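RmpD (Hexulose-6-phosphate synthase) (Streptococcus mutans, PDB 3EXR) is an enzyme of the orotidine 5'-phosphate decarboxylase / HUMPS family, built as a closed eight-stranded parallel TIM barrel. Local coordinates at residues A[22-27]-A[50-55]. Residues are numbered along the deposited sequence; the frame is centred on the assembly and turned at random.
Sequences TAAVSV and EVLRSL
Ala24 and Leu52 meet methyl to methyl where two outer helices of the barrel, 17-27 and 47-55, lie side by side. Helix 17-27 follows strand 7-12 and helix 47-55 leads into strand 60-67, with strand 33-36 between them in the chain. This is the packing of neighbouring helices on the outside of a TIM barrel. Leu52 does most of the reaching. Its CB does not head straight for the other helix. Chi1 (-66°) swings CG beside the backbone N, and chi2 (170°) then turns CD2, not CD1, to Ala24, 3.6 Å from its CB. The Leu52 side chain also touches Leu12 of strand 7-12 and Ile61 of strand 60-67, so it lies between helix and barrel wall. Ala24 points its CB toward 50-55 and rests on Leu12 as well. This pair is therefore buried.

The second pair lies farther out, one residue on in 22-27 and three residues on in 50-55. CG2 of Val25 approaches CD1 of Leu55 to 4.0 Å, and the two side chains cross at about a right angle. In Val25, CG1 is anti to the backbone N, which leaves CG2 as the branch facing Leu55. Both residues are exposed, so this pair forms the solvent side of the contact.

The backbones stay well apart: CA of Ala24 is 7.8 Å from CA of Leu52. Nearby polar groups bond within the chain but not across this contact. OG of Ser26 donates to O of Ala23 at 2.6 Å, and Arg53 forms a salt bridge with Asp84. The contact buries 117 Å² in all. With two methyl contacts and no hydrogen bond or charge pair, the two helices are joined here by apolar packing alone.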
loop_
_atom_site.group_PDB
_atom_site.type_symbol
_atom_site.label_atom_id
_atom_site.label_comp_id
_atom_site.label_asym_id
_atom_site.label_seq_id
_atom_site.Cartn_x
_atom_site.Cartn_y
_atom_site.Cartn_z
ATOM N N THR A 22 -9.540 9.020 18.651
ATOM C CA THR A 22 -9.196 9.443 20.019
ATOM C C THR A 22 -7.799 10.047 20.056
ATOM O O THR A 22 -7.581 11.069 20.679
ATOM C CB THR A 22 -9.353 8.296 21.011
ATOM O OG1 THR A 22 -10.726 7.908 21.052
ATOM C CG2 THR A 22 -8.983 8.711 22.422
ATOM N N ALA A 23 -6.858 9.418 19.363
ATOM C CA ALA A 23 -5.480 9.941 19.336
ATOM C C ALA A 23 -5.430 11.311 18.640
ATOM O O ALA A 23 -4.746 12.251 19.107
ATOM C CB ALA A 23 -4.538 8.966 18.662
ATOM N N ALA A 24 -6.136 11.441 17.517
ATOM C CA ALA A 24 -6.174 12.704 16.765
ATOM C C ALA A 24 -6.699 13.857 17.587
ATOM O O ALA A 24 -6.111 14.947 17.596
ATOM C CB ALA A 24 -7.021 12.562 15.517
ATOM N N VAL A 25 -7.785 13.613 18.297
ATOM C CA VAL A 25 -8.372 14.652 19.147
ATOM C C VAL A 25 -7.418 15.044 20.281
ATOM O O VAL A 25 -7.362 16.207 20.661
ATOM C CB VAL A 25 -9.767 14.223 19.667
ATOM C CG1 VAL A 25 -10.298 15.211 20.734
ATOM C CG2 VAL A 25 -10.747 14.152 18.510
ATOM N N SER A 26 -6.648 14.081 20.794
ATOM C CA SER A 26 -5.719 14.349 21.906
ATOM C C SER A 26 -4.584 15.297 21.565
ATOM O O SER A 26 -4.085 15.985 22.455
ATOM C CB SER A 26 -5.155 13.044 22.489
ATOM O OG SER A 26 -4.184 12.435 21.642
ATOM N N VAL A 27 -4.126 15.285 20.306
ATOM C CA VAL A 27 -2.958 16.070 19.886
ATOM C C VAL A 27 -3.202 17.089 18.777
ATOM O O VAL A 27 -2.341 17.925 18.501
ATOM C CB VAL A 27 -1.749 15.186 19.451
ATOM C CG1 VAL A 27 -1.292 14.274 20.547
ATOM C CG2 VAL A 27 -2.021 14.405 18.184
ATOM N N GLU A 50 -12.401 12.149 6.039
ATOM C CA GLU A 50 -13.466 13.147 6.143
ATOM C C GLU A 50 -13.778 13.557 7.604
ATOM O O GLU A 50 -14.006 14.730 7.896
ATOM C CB GLU A 50 -14.715 12.631 5.429
ATOM C CG GLU A 50 -15.797 13.669 5.232
ATOM C CD GLU A 50 -16.894 13.253 4.252
ATOM O OE1 GLU A 50 -16.661 12.372 3.419
ATOM O OE2 GLU A 50 -17.986 13.864 4.305
ATOM N N VAL A 51 -13.759 12.594 8.510
ATOM C CA VAL A 51 -13.967 12.877 9.933
ATOM C C VAL A 51 -12.838 13.786 10.431
ATOM O O VAL A 51 -13.107 14.739 11.144
ATOM C CB VAL A 51 -14.043 11.580 10.761
ATOM C CG1 VAL A 51 -14.008 11.859 12.259
ATOM C CG2 VAL A 51 -15.299 10.766 10.370
ATOM N N LEU A 52 -11.613 13.486 10.028
ATOM C CA LEU A 52 -10.476 14.293 10.457
ATOM C C LEU A 52 -10.589 15.708 9.909
ATOM O O LEU A 52 -10.283 16.655 10.613
ATOM C CB LEU A 52 -9.153 13.668 10.062
ATOM C CG LEU A 52 -8.824 12.353 10.748
ATOM C CD1 LEU A 52 -7.618 11.704 10.122
ATOM C CD2 LEU A 52 -8.595 12.569 12.255
ATOM N N ARG A 53 -11.032 15.843 8.658
ATOM C CA ARG A 53 -11.215 17.154 8.043
ATOM C C ARG A 53 -12.262 17.979 8.770
ATOM O O ARG A 53 -12.082 19.168 8.969
ATOM C CB ARG A 53 -11.529 17.017 6.565
ATOM C CG ARG A 53 -11.872 18.320 5.837
ATOM C CD ARG A 53 -10.861 19.420 6.001
ATOM N NE ARG A 53 -9.690 19.104 5.202
ATOM C CZ ARG A 53 -8.437 19.418 5.500
ATOM N NH1 ARG A 53 -8.158 20.035 6.633
ATOM N NH2 ARG A 53 -7.461 19.054 4.674
ATOM N N SER A 54 -13.329 17.329 9.202
ATOM C CA SER A 54 -14.389 17.974 9.965
ATOM C C SER A 54 -13.871 18.462 11.345
ATOM O O SER A 54 -14.173 19.577 11.793
ATOM C CB SER A 54 -15.538 16.976 10.126
ATOM O OG SER A 54 -16.628 17.559 10.791
ATOM N N LEU A 55 -13.114 17.614 12.028
ATOM C CA LEU A 55 -12.557 17.989 13.309
ATOM C C LEU A 55 -11.512 19.099 13.193
ATOM O O LEU A 55 -11.373 19.904 14.130
ATOM C CB LEU A 55 -11.907 16.765 13.972
ATOM C CG LEU A 55 -12.883 15.695 14.484
ATOM C CD1 LEU A 55 -12.153 14.379 14.766
ATOM C CD2 LEU A 55 -13.550 16.218 15.736
#